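Local atomic coordinates of hypothetical protein EF0006 (Enterococcus faecalis, PDB entry 2GMQ), a protein that is of unknown function but, as a plasmid-encoded PrgU-like protein, may take part in the pheromone response of Enterococcus faecalis. Residues Leu64-Asn69 with Leu73-Tyr78; Ile16-Lys21 with Val37-Thr42; Ala44-Met47 with Lys51-Thr54; Gln59-Leu64 with Pro95-Lys100. All coordinates share one frame; numbering follows the deposited sequence.

Interaction 1: residues Leu64-Asn69 with Leu73-Tyr78; sequences LNIIKN and LALEVY
Leu-64 and Ile-66 pair with Leu-75 and Leu-73 in the antiparallel beta hairpin formed by strands 63-68 and 71-76, which supplies the central and one outer strand of a three-stranded mixed sheet. Two hydrogen-bonded pairs flank a non-hydrogen-bonded one. Leu-64 N and Leu-75 O are 2.8 Å apart and are matched by the return bond from Leu-75 N to Leu-64 O. Ile-66 N likewise reaches Leu-73 O at 2.8 Å, and Leu-73 N completes that pair by donating to Ile-66 O. Between them Asn-65 and Ala-74 approach to 4.2 Å at their CA atoms, and Ala-74 CA also makes a CA-H...O contact with Leu-64 O at 3.4 Å.

The backbone of Asn-65 turns the other way, bonding to Ile-16 and Ile-18 of strand 15-19, so strand 63-68 is held on both edges. Its side chain shares a sheet face with Ala-74 and packs on Tyr-49 of the second subunit. The opposite face carries the aliphatic groups and is partly covered by helix 105-112, which touches Ile-66 and Leu-73. Here Ile-66 CD1 meets Leu-75 CD1 at 3.6 Å, both chains swinging CG1 or CG beside their own backbone N. Farther along, Leu-64, modelled in two conformers, crosses Val-77 at roughly a right angle in the conformer described, with Leu-64 CG 3.7 Å from Val-77 CG1.

Interaction 2: residues Ile16-Lys21 with Val37-Thr42; sequences IAIQEK and VRLKNT
Ile-18 and Leu-39 point at one another tip to tip from strands 15-19 and 34-39, Ile-18 CA and Leu-39 CA staying 9.0 Å apart. Ile-18 CD1 lies 3.9 Å from Leu-39 CD2, and beside this contact Ile-18 CG2 comes to 4.1 Å from Leu-39 CD1, so both branches of the leucine meet the isoleucine. The Ile-18 methyl branch CG2 stands opposite the backbone N while CG1 lies beside it, which turns both arms toward Leu-39. Leu-23 of strand 23-27 touches both residues.

The second link is polar. Lys-40, at the N-cap position of helix 41-50 and deposited in two conformers, runs out nearly straight and bends at its last torsion (chi4 144°), bringing NZ to 2.7 Å from Lys-21 O in the conformer described. The ammonium approaches from above the carbonyl plane, 38° out of it, and the bond ties the start of the helix to the 3-10 segment that follows strand 15-19. Apolar tips meeting between strands 15-19 and 34-39, which belong to different sheets, are typical of two beta sheets packed over a shared hydrophobic core, consistent with the pseudo-barrel fold of PUA-like domains.

Interaction 3: residues Ala44-Met47 with Lys51-Thr54; sequences AMEM and KQIT
The amide of Gln-52 and the carboxylate of Glu-46 are the flat groups here, joined by a water rather than by direct contact. Methyl CE of Met-47, present as selenomethionine, lies to one side of the amide plane, 3.8 Å from Gln-52 OE1, whereas the water sits beyond OE1, displaced to the other side of the plane. That water donates to Glu-46 OE2 at 2.7 Å and to Gln-52 OE1 at 2.8 Å, bridging two oxygens that both act as acceptors here.

Beneath this polar link the backbone closes a Schellman motif at the end of helix 41-50. Lys-51, with a phi of 57°, is the C-prime residue, and its turn brings Gln-52 N to 3.0 Å from Met-47 O. The extended Met-47 chain then runs alongside Ile-53, both pointing the same way, with Met-47 SE 3.7 Å from Ile-53 CD1. Strand 15-19 borders this packing, Ile-18 touching Met-47 and Ile-16 touching Ile-53.

Arg-43 binds both polar ends, pairing with Glu-46 OE2 in a salt bridge and donating to Gln-52 OE1. In addition, Glu-46 OE2 forms a salt bridge with Arg-43 of the second subunit, and Glu-46 OE1 accepts from Gln-19 N of that subunit. Gripped by two guanidinium groups, a backbone N-H and a water, the carboxylate is probably ionised, and its partners come from both subunits, so its charge would be balanced across the interface.

Interaction 4: residues Gln59-Leu64 with Pro95-Lys100; sequences QEITTL and PVFFIK
Phe-97, Leu-64 and Ile-61 carry most of this buried contact, the phenyl ring being approached by both aliphatic chains. In the Leu-64 conformer described, CD2 sits over one face of the Phe-97 ring, 3.9 Å from its centroid and 1° off the normal, a CH-pi arrangement, and the other methyl goes nearer the root of the ring, with Leu-64 CD1 3.8 Å from Phe-97 CD2. Ile-61 crosses the phenylalanine at about a right angle, and its CD1 meets Phe-97 CZ obliquely at 3.7 Å. With chi1 at -66°, Phe-97 CG lies beside its backbone N, and the ring extends from strand 94-98 toward Leu-64 and Ile-61.

No hydrogen bond joins the two segments directly: side chains fill the space between two sheets, strand 63-68 lying in the three-stranded mixed sheet and strand 94-98 in the four-stranded antiparallel one. Ile-16 of strand 15-19 and Val-37 of strand 34-39 also pack on Leu-64, while Ile-58 adds to the surroundings of Phe-97. Behind the CB end of Phe-97, Ile-99 CD1 stands a looser 4.4 Å from Leu-64 CD1. Apart from these apolar groups, a water accepts from Lys-100 NZ at 2.9 Å and donates to Thr-62 O at 3.2 Å.

From the N terminus, interaction 2 comes first: strand 15-19 and the end of strand 34-39 close a loop holding strand 23-27 and the first half of strand 34-39. Interaction 3 follows in series, a short turn off the end of helix 41-50, and touches interaction 2 where Met-47 CE meets Leu-39 and Ile-18. Interaction 4 then spans from 59-64 to 95-100, and interaction 1 nests inside that long loop, sharing Leu-64 with it; no two contacts cross. Interaction 1 forms the hairpin of the three-stranded sheet, interactions 2 and 4 join that sheet to the four-stranded one, and Ile-53 of interaction 3 packs against Ile-61 and Phe-97 of interaction 4.

Interaction 1: residues Leu64-Asn69 with Leu73-Tyr78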
loop_
_atom_site.group_PDB
_atom_site.type_symbol
_atom_site.label_atom_id
_atom_site.label_comp_id
_atom_site.label_asym_id
_atom_site.label_seq_id
_atom_site.Cartn_x
_atom_site.Cartn_y
_atom_site.Cartn_z
ATOM N N LEU A 64 0.431 10.658 22.287
ATOM C CA LEU A 64 0.850 10.271 20.911
ATOM C C LEU A 64 0.246 11.298 19.979
ATOM O O LEU A 64 -0.980 11.594 20.060
ATOM C CB LEU A 64 0.303 8.915 20.484
ATOM C CG LEU A 64 0.622 7.698 21.309
ATOM C CD1 LEU A 64 0.111 6.444 20.605
ATOM C CD2 LEU A 64 2.121 7.593 21.712
ATOM N N ASN A 65 1.114 11.860 19.121
ATOM C CA ASN A 65 0.653 12.783 18.063
ATOM C C ASN A 65 0.544 11.984 16.749
ATOM O O ASN A 65 1.579 11.702 16.093
ATOM C CB ASN A 65 1.618 13.941 17.977
ATOM C CG ASN A 65 1.153 15.054 17.082
ATOM O OD1 ASN A 65 -0.023 15.123 16.686
ATOM N ND2 ASN A 65 2.074 15.988 16.773
ATOM N N ILE A 66 -0.677 11.601 16.372
ATOM C CA ILE A 66 -0.877 10.768 15.195
ATOM C C ILE A 66 -0.817 11.609 13.940
ATOM O O ILE A 66 -1.509 12.627 13.837
ATOM C CB ILE A 66 -2.205 9.862 15.286
ATOM C CG1 ILE A 66 -1.974 8.923 16.509
ATOM C CG2 ILE A 66 -2.394 9.133 13.994
ATOM C CD1 ILE A 66 -3.146 8.087 16.902
ATOM N N ILE A 67 0.052 11.204 13.022
ATOM C CA ILE A 67 0.299 11.990 11.799
ATOM C C ILE A 67 -0.207 11.271 10.550
ATOM O O ILE A 67 0.143 10.079 10.329
ATOM C CB ILE A 67 1.921 12.134 11.568
ATOM C CG1 ILE A 67 2.684 12.639 12.823
ATOM C CG2 ILE A 67 2.160 13.023 10.326
ATOM C CD1 ILE A 67 1.933 14.004 13.314
ATOM N N LYS A 68 -0.907 11.984 9.647
ATOM C CA LYS A 68 -1.390 11.360 8.409
ATOM C C LYS A 68 -1.980 12.398 7.501
ATOM O O LYS A 68 -2.721 13.289 7.975
ATOM C CB LYS A 68 -2.446 10.335 8.705
ATOM C CG LYS A 68 -3.119 9.782 7.461
ATOM C CD LYS A 68 -3.926 8.611 7.852
ATOM C CE LYS A 68 -4.584 8.055 6.543
ATOM N NZ LYS A 68 -5.275 6.815 6.875
ATOM N N ASN A 69 -1.693 12.268 6.205
ATOM C CA ASN A 69 -2.369 13.109 5.186
ATOM C C ASN A 69 -2.159 14.566 5.518
ATOM O O ASN A 69 -3.037 15.373 5.337
ATOM C CB ASN A 69 -3.855 12.763 5.095
ATOM C CG ASN A 69 -4.108 11.417 4.392
ATOM O OD1 ASN A 69 -3.204 10.861 3.739
ATOM N ND2 ASN A 69 -5.316 10.892 4.516
ATOM N N LEU A 73 -3.104 14.720 15.116
ATOM C CA LEU A 73 -4.148 14.595 16.194
ATOM C C LEU A 73 -3.416 14.120 17.430
ATOM O O LEU A 73 -2.890 12.992 17.430
ATOM C CB LEU A 73 -5.194 13.501 15.906
ATOM C CG LEU A 73 -6.384 13.449 16.913
ATOM C CD1 LEU A 73 -6.975 14.793 17.232
ATOM C CD2 LEU A 73 -7.407 12.509 16.246
ATOM N N ALA A 74 -3.359 14.969 18.463
ATOM C CA ALA A 74 -2.745 14.506 19.732
ATOM C C ALA A 74 -3.739 13.758 20.603
ATOM O O ALA A 74 -4.883 14.282 20.876
ATOM C CB ALA A 74 -2.195 15.782 20.545
ATOM N N LEU A 75 -3.309 12.609 21.145
ATOM C CA LEU A 75 -4.181 11.754 21.972
ATOM C C LEU A 75 -3.411 11.388 23.213
ATOM O O LEU A 75 -2.265 10.967 23.102
ATOM C CB LEU A 75 -4.593 10.439 21.222
ATOM C CG LEU A 75 -5.503 10.707 19.995
ATOM C CD1 LEU A 75 -5.632 9.299 19.280
ATOM C CD2 LEU A 75 -6.861 11.325 20.236
ATOM N N GLU A 76 -4.002 11.619 24.393
ATOM C CA GLU A 76 -3.336 11.183 25.624
ATOM C C GLU A 76 -3.491 9.670 25.728
ATOM O O GLU A 76 -4.533 9.105 25.295
ATOM C CB GLU A 76 -3.958 11.824 26.859
ATOM C CG GLU A 76 -4.091 13.342 26.806
ATOM C CD GLU A 76 -4.569 13.857 28.121
ATOM O OE1 GLU A 76 -5.758 13.647 28.413
ATOM O OE2 GLU A 76 -3.757 14.438 28.874
ATOM N N VAL A 77 -2.473 9.048 26.295
ATOM C CA VAL A 77 -2.458 7.625 26.625
ATOM C C VAL A 77 -2.513 7.452 28.139
ATOM O O VAL A 77 -2.383 8.435 28.882
ATOM C CB VAL A 77 -1.187 6.921 26.037
ATOM C CG1 VAL A 77 -1.120 7.198 24.485
ATOM C CG2 VAL A 77 0.101 7.416 26.788
ATOM N N TYR A 78 -2.702 6.205 28.601
ATOM C CA TYR A 78 -2.621 5.844 29.974
ATOM C C TYR A 78 -1.195 5.334 30.144
ATOM O O TYR A 78 -0.922 4.210 29.724
ATOM C CB TYR A 78 -3.609 4.708 30.286
ATOM C CG TYR A 78 -5.068 5.049 30.190
ATOM C CD1 TYR A 78 -5.667 5.890 31.137
ATOM C CD2 TYR A 78 -5.879 4.486 29.190
ATOM C CE1 TYR A 78 -7.077 6.199 31.088
ATOM C CE2 TYR A 78 -7.298 4.797 29.141
ATOM C CZ TYR A 78 -7.860 5.631 30.093
ATOM O OH TYR A 78 -9.205 5.889 30.028
#

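Interaction 2: residues Ile16-Lys21 with Val37-Thr42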
loop_
_atom_site.group_PDB
_atom_site.type_symbol
_atom_site.label_atom_id
_atom_site.label_comp_id
_atom_site.label_asym_id
_atom_site.label_seq_id
_atom_site.Cartn_x
_atom_site.Cartn_y
_atom_site.Cartn_z
ATOM N N ILE A 16 5.152 11.914 21.736
ATOM C CA ILE A 16 5.873 11.371 20.604
ATOM C C ILE A 16 4.906 11.324 19.419
ATOM O O ILE A 16 3.710 10.952 19.616
ATOM C CB ILE A 16 6.462 9.967 20.901
ATOM C CG1 ILE A 16 7.191 9.484 19.621
ATOM C CG2 ILE A 16 5.325 8.936 21.104
ATOM C CD1 ILE A 16 8.135 8.251 19.791
ATOM N N ALA A 17 5.378 11.755 18.227
ATOM C CA ALA A 17 4.547 11.717 17.042
ATOM C C ALA A 17 4.806 10.339 16.379
ATOM O O ALA A 17 5.980 9.907 16.288
ATOM C CB ALA A 17 4.913 12.823 16.081
ATOM N N ILE A 18 3.738 9.670 15.958
ATOM C CA ILE A 18 3.908 8.487 15.111
ATOM C C ILE A 18 2.962 8.569 13.938
ATOM O O ILE A 18 1.753 8.929 14.113
ATOM C CB ILE A 18 3.639 7.224 15.967
ATOM C CG1 ILE A 18 4.429 7.199 17.264
ATOM C CG2 ILE A 18 3.799 5.953 15.116
ATOM C CD1 ILE A 18 4.267 5.942 18.104
ATOM N N GLN A 19 3.469 8.361 12.722
ATOM C CA GLN A 19 2.622 8.324 11.528
ATOM C C GLN A 19 1.619 7.190 11.620
ATOM O O GLN A 19 1.898 6.094 12.050
ATOM C CB GLN A 19 3.408 8.276 10.208
ATOM C CG GLN A 19 4.446 7.189 10.157
ATOM C CD GLN A 19 5.269 7.207 8.871
ATOM O OE1 GLN A 19 5.047 8.029 7.956
ATOM N NE2 GLN A 19 6.104 6.165 8.717
ATOM N N GLU A 20 0.373 7.548 11.363
ATOM C CA GLU A 20 -0.712 6.603 11.457
ATOM C C GLU A 20 -0.430 5.277 10.707
ATOM O O GLU A 20 -0.899 4.200 11.132
ATOM C CB GLU A 20 -1.968 7.253 10.877
ATOM C CG GLU A 20 -3.203 6.469 11.143
ATOM C CD GLU A 20 -3.542 5.505 9.997
ATOM O OE1 GLU A 20 -2.853 5.393 8.941
ATOM O OE2 GLU A 20 -4.560 4.834 10.143
ATOM N N LYS A 21 0.273 5.297 9.541
ATOM C CA LYS A 21 0.485 4.097 8.760
ATOM C C LYS A 21 1.338 3.066 9.476
ATOM O O LYS A 21 1.453 1.934 8.998
ATOM C CB LYS A 21 1.097 4.437 7.385
ATOM C CG LYS A 21 2.425 5.162 7.379
ATOM C CD LYS A 21 3.108 5.248 6.043
ATOM C CE LYS A 21 2.987 6.611 5.389
ATOM N NZ LYS A 21 3.699 6.719 4.014
ATOM N N VAL A 37 -3.440 1.225 20.274
ATOM C CA VAL A 37 -2.731 1.228 18.993
ATOM C C VAL A 37 -1.462 0.378 19.268
ATOM O O VAL A 37 -0.895 0.390 20.420
ATOM C CB VAL A 37 -2.294 2.627 18.515
ATOM C CG1 VAL A 37 -3.497 3.623 18.524
ATOM C CG2 VAL A 37 -1.248 3.218 19.419
ATOM N N ARG A 38 -1.057 -0.386 18.274
ATOM C CA ARG A 38 0.109 -1.184 18.394
ATOM C C ARG A 38 1.022 -0.849 17.256
ATOM O O ARG A 38 0.581 -0.794 16.126
ATOM C CB ARG A 38 -0.410 -2.627 18.321
ATOM C CG ARG A 38 0.563 -3.686 18.118
ATOM C CD ARG A 38 -0.248 -4.982 17.735
ATOM N NE ARG A 38 0.699 -5.947 17.218
ATOM C CZ ARG A 38 0.909 -7.168 17.729
ATOM N NH1 ARG A 38 0.193 -7.589 18.787
ATOM N NH2 ARG A 38 1.841 -7.960 17.184
ATOM N N LEU A 39 2.333 -0.689 17.502
ATOM C CA LEU A 39 3.233 -0.420 16.395
ATOM C C LEU A 39 3.349 -1.623 15.477
ATOM O O LEU A 39 3.416 -2.805 15.920
ATOM C CB LEU A 39 4.677 -0.085 16.893
ATOM C CG LEU A 39 4.967 1.398 17.082
ATOM C CD1 LEU A 39 5.040 2.154 15.834
ATOM C CD2 LEU A 39 3.890 2.043 18.034
ATOM N N LYS A 40 3.415 -1.327 14.187
ATOM C CA LYS A 40 3.667 -2.362 13.199
ATOM C C LYS A 40 5.068 -2.967 13.356
ATOM O O LYS A 40 5.985 -2.343 13.932
ATOM C CB LYS A 40 3.453 -1.813 11.795
ATOM C CG LYS A 40 1.977 -1.886 11.372
ATOM C CD LYS A 40 1.817 -1.330 9.994
ATOM C CE LYS A 40 0.392 -1.479 9.488
ATOM N NZ LYS A 40 0.020 -0.307 8.666
ATOM N N ASN A 41 5.253 -4.182 12.842
ATOM C CA ASN A 41 6.507 -4.877 13.072
ATOM C C ASN A 41 7.732 -4.164 12.500
ATOM O O ASN A 41 8.785 -4.081 13.168
ATOM C CB ASN A 41 6.485 -6.331 12.527
ATOM C CG ASN A 41 5.500 -7.237 13.274
ATOM O OD1 ASN A 41 4.680 -6.834 14.104
ATOM N ND2 ASN A 41 5.602 -8.513 12.953
ATOM N N THR A 42 7.623 -3.649 11.278
ATOM C CA THR A 42 8.819 -3.017 10.630
ATOM C C THR A 42 9.263 -1.761 11.401
ATOM O O THR A 42 10.425 -1.615 11.765
ATOM C CB THR A 42 8.510 -2.648 9.174
ATOM O OG1 THR A 42 8.139 -3.883 8.503
ATOM C CG2 THR A 42 9.832 -2.198 8.490
#

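Interaction 3: residues Ala44-Met47 with Lys51-Thr54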
loop_
_atom_site.group_PDB
_atom_site.type_symbol
_atom_site.label_atom_id
_atom_site.label_comp_id
_atom_site.label_asym_id
_atom_site.label_seq_id
_atom_site.Cartn_x
_atom_site.Cartn_y
_atom_site.Cartn_z
ATOM N N ALA A 44 8.561 -1.154 14.500
ATOM C CA ALA A 44 9.060 -1.524 15.844
ATOM C C ALA A 44 10.548 -1.911 15.772
ATOM O O ALA A 44 11.329 -1.582 16.701
ATOM C CB ALA A 44 8.285 -2.610 16.440
HETATM N N MSE A 45 10.935 -2.629 14.697
HETATM C CA MSE A 45 12.327 -3.004 14.537
HETATM C C MSE A 45 13.186 -1.771 14.339
HETATM O O MSE A 45 14.207 -1.635 14.978
HETATM C CB MSE A 45 12.504 -3.983 13.390
HETATM C CG MSE A 45 13.940 -4.495 13.307
HETATM SE SE MSE A 45 14.491 -5.684 14.825
HETATM C CE MSE A 45 13.690 -7.343 14.128
ATOM N N GLU A 46 12.761 -0.852 13.487
ATOM C CA GLU A 46 13.451 0.420 13.376
ATOM C C GLU A 46 13.606 1.104 14.739
ATOM O O GLU A 46 14.709 1.548 15.016
ATOM C CB GLU A 46 12.678 1.321 12.375
ATOM C CG GLU A 46 13.466 2.505 11.910
ATOM C CD GLU A 46 12.506 3.673 11.663
ATOM O OE1 GLU A 46 12.216 3.866 10.469
ATOM O OE2 GLU A 46 12.099 4.347 12.659
HETATM N N MSE A 47 12.535 1.209 15.568
HETATM C CA MSE A 47 12.575 1.911 16.822
HETATM C C MSE A 47 13.517 1.143 17.759
HETATM O O MSE A 47 14.233 1.800 18.565
HETATM C CB MSE A 47 11.182 2.000 17.440
HETATM C CG MSE A 47 10.308 2.841 16.554
HETATM SE SE MSE A 47 8.604 2.940 17.546
HETATM C CE MSE A 47 7.919 4.668 16.784
ATOM N N LYS A 51 16.471 2.921 19.471
ATOM C CA LYS A 51 16.055 3.161 20.846
ATOM C C LYS A 51 15.074 4.350 20.957
ATOM O O LYS A 51 15.067 5.121 21.928
ATOM C CB LYS A 51 17.356 3.322 21.690
ATOM C CG LYS A 51 18.388 2.220 21.494
ATOM C CD LYS A 51 17.780 0.882 21.879
ATOM C CE LYS A 51 18.696 -0.376 21.607
ATOM N NZ LYS A 51 19.369 -0.588 20.243
ATOM N N GLN A 52 14.221 4.491 19.940
ATOM C CA GLN A 52 13.306 5.627 19.886
ATOM C C GLN A 52 12.259 5.435 20.971
ATOM O O GLN A 52 11.991 6.351 21.755
ATOM C CB GLN A 52 12.711 5.761 18.497
ATOM C CG GLN A 52 11.712 6.919 18.568
ATOM C CD GLN A 52 11.249 7.320 17.219
ATOM O OE1 GLN A 52 11.207 6.522 16.325
ATOM N NE2 GLN A 52 10.902 8.602 17.074
ATOM N N ILE A 53 11.734 4.220 21.079
ATOM C CA ILE A 53 10.918 3.809 22.196
ATOM C C ILE A 53 11.531 2.521 22.664
ATOM O O ILE A 53 11.970 1.682 21.820
ATOM C CB ILE A 53 9.445 3.556 21.811
ATOM C CG1 ILE A 53 8.858 4.828 21.164
ATOM C CG2 ILE A 53 8.562 3.223 23.067
ATOM C CD1 ILE A 53 7.470 4.626 20.608
ATOM N N THR A 54 11.615 2.394 23.975
ATOM C CA THR A 54 12.254 1.224 24.589
ATOM C C THR A 54 11.452 0.759 25.765
ATOM O O THR A 54 10.656 1.504 26.301
ATOM C CB THR A 54 13.644 1.579 25.159
ATOM O OG1 THR A 54 13.501 2.546 26.217
ATOM C CG2 THR A 54 14.635 2.017 24.081
HETATM O O HOH W 1 13.184 4.977 15.073
#

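Interaction 4: residues Gln59-Leu64 with Pro95-Lys100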
loop_
_atom_site.group_PDB
_atom_site.type_symbol
_atom_site.label_atom_id
_atom_site.label_comp_id
_atom_site.label_asym_id
_atom_site.label_seq_id
_atom_site.Cartn_x
_atom_site.Cartn_y
_atom_site.Cartn_z
ATOM N N GLN A 59 6.987 4.158 29.258
ATOM C CA GLN A 59 5.979 4.670 30.181
ATOM C C GLN A 59 6.148 6.164 30.492
ATOM O O GLN A 59 5.339 6.715 31.208
ATOM C CB GLN A 59 5.834 3.753 31.411
ATOM C CG GLN A 59 5.187 2.405 30.975
ATOM C CD GLN A 59 4.512 1.614 32.091
ATOM O OE1 GLN A 59 4.829 1.757 33.274
ATOM N NE2 GLN A 59 3.614 0.722 31.700
ATOM N N GLU A 60 7.162 6.815 29.911
ATOM C CA GLU A 60 7.338 8.271 29.993
ATOM C C GLU A 60 6.379 9.025 29.045
ATOM O O GLU A 60 6.039 10.181 29.254
ATOM C CB GLU A 60 8.778 8.646 29.642
ATOM C CG GLU A 60 9.840 7.858 30.417
ATOM C CD GLU A 60 11.208 8.501 30.377
ATOM O OE1 GLU A 60 11.393 9.544 29.712
ATOM O OE2 GLU A 60 12.117 7.941 31.013
ATOM N N ILE A 61 5.946 8.342 27.989
ATOM C CA ILE A 61 5.101 8.951 26.976
ATOM C C ILE A 61 3.673 9.154 27.542
ATOM O O ILE A 61 3.064 8.227 28.018
ATOM C CB ILE A 61 5.016 8.049 25.727
ATOM C CG1 ILE A 61 6.393 7.969 24.984
ATOM C CG2 ILE A 61 3.979 8.612 24.800
ATOM C CD1 ILE A 61 6.663 6.697 24.123
ATOM N N THR A 62 3.194 10.383 27.501
ATOM C CA THR A 62 1.840 10.723 27.941
ATOM C C THR A 62 0.874 11.016 26.761
ATOM O O THR A 62 -0.341 10.987 26.962
ATOM C CB THR A 62 1.863 11.946 28.839
ATOM O OG1 THR A 62 2.400 13.082 28.123
ATOM C CG2 THR A 62 2.686 11.642 30.055
ATOM N N THR A 63 1.424 11.324 25.585
ATOM C CA THR A 63 0.677 11.761 24.426
ATOM C C THR A 63 1.293 11.210 23.130
ATOM O O THR A 63 2.538 11.267 22.933
ATOM C CB THR A 63 0.793 13.305 24.351
ATOM O OG1 THR A 63 0.311 13.830 25.586
ATOM C CG2 THR A 63 -0.097 13.822 23.195
ATOM N N LEU A 64 0.431 10.658 22.287
ATOM C CA LEU A 64 0.850 10.271 20.911
ATOM C C LEU A 64 0.246 11.298 19.979
ATOM O O LEU A 64 -0.980 11.594 20.060
ATOM C CB LEU A 64 0.303 8.915 20.484
ATOM C CG LEU A 64 0.622 7.698 21.309
ATOM C CD1 LEU A 64 0.111 6.444 20.605
ATOM C CD2 LEU A 64 2.121 7.593 21.712
ATOM N N PRO A 95 5.695 -2.164 20.856
ATOM C CA PRO A 95 5.020 -1.282 21.837
ATOM C C PRO A 95 3.515 -1.176 21.559
ATOM O O PRO A 95 3.144 -1.053 20.388
ATOM C CB PRO A 95 5.622 0.108 21.576
ATOM C CG PRO A 95 6.624 -0.013 20.567
ATOM C CD PRO A 95 6.656 -1.437 20.006
ATOM N N VAL A 96 2.700 -1.090 22.637
ATOM C CA VAL A 96 1.271 -0.903 22.542
ATOM C C VAL A 96 0.930 0.230 23.510
ATOM O O VAL A 96 1.466 0.244 24.662
ATOM C CB VAL A 96 0.554 -2.181 23.036
ATOM C CG1 VAL A 96 -0.948 -2.003 23.101
ATOM C CG2 VAL A 96 1.033 -3.415 22.225
ATOM N N PHE A 97 0.024 1.103 23.059
ATOM C CA PHE A 97 -0.427 2.219 23.952
ATOM C C PHE A 97 -1.923 2.140 24.080
ATOM O O PHE A 97 -2.607 1.850 23.079
ATOM C CB PHE A 97 -0.091 3.561 23.333
ATOM C CG PHE A 97 1.385 3.784 23.237
ATOM C CD1 PHE A 97 2.089 4.340 24.326
ATOM C CD2 PHE A 97 2.065 3.460 22.022
ATOM C CE1 PHE A 97 3.487 4.551 24.279
ATOM C CE2 PHE A 97 3.482 3.663 21.948
ATOM C CZ PHE A 97 4.189 4.209 23.049
ATOM N N PHE A 98 -2.406 2.443 25.278
ATOM C CA PHE A 98 -3.855 2.423 25.502
ATOM C C PHE A 98 -4.303 3.850 25.502
ATOM O O PHE A 98 -3.747 4.684 26.223
ATOM C CB PHE A 98 -4.246 1.747 26.776
ATOM C CG PHE A 98 -4.010 0.224 26.731
ATOM C CD1 PHE A 98 -5.084 -0.637 26.527
ATOM C CD2 PHE A 98 -2.731 -0.272 26.774
ATOM C CE1 PHE A 98 -4.876 -2.039 26.452
ATOM C CE2 PHE A 98 -2.459 -1.700 26.708
ATOM C CZ PHE A 98 -3.535 -2.578 26.534
ATOM N N ILE A 99 -5.293 4.108 24.674
ATOM C CA ILE A 99 -5.679 5.503 24.435
ATOM C C ILE A 99 -6.613 6.010 25.534
ATOM O O ILE A 99 -7.693 5.439 25.721
ATOM C CB ILE A 99 -6.292 5.652 23.059
ATOM C CG1 ILE A 99 -5.318 5.242 21.921
ATOM C CG2 ILE A 99 -6.652 7.111 22.783
ATOM C CD1 ILE A 99 -3.938 5.803 22.112
ATOM N N LYS A 100 -6.256 7.166 26.121
ATOM C CA LYS A 100 -7.087 7.843 27.134
ATOM C C LYS A 100 -8.053 8.901 26.550
ATOM O O LYS A 100 -9.260 8.975 26.952
ATOM C CB LYS A 100 -6.128 8.504 28.147
ATOM C CG LYS A 100 -6.899 9.409 29.200
ATOM C CD LYS A 100 -6.097 9.690 30.397
ATOM C CE LYS A 100 -4.894 10.516 30.084
ATOM N NZ LYS A 100 -4.156 10.927 31.364
HETATM O O HOH W 2 -1.759 10.829 29.810
#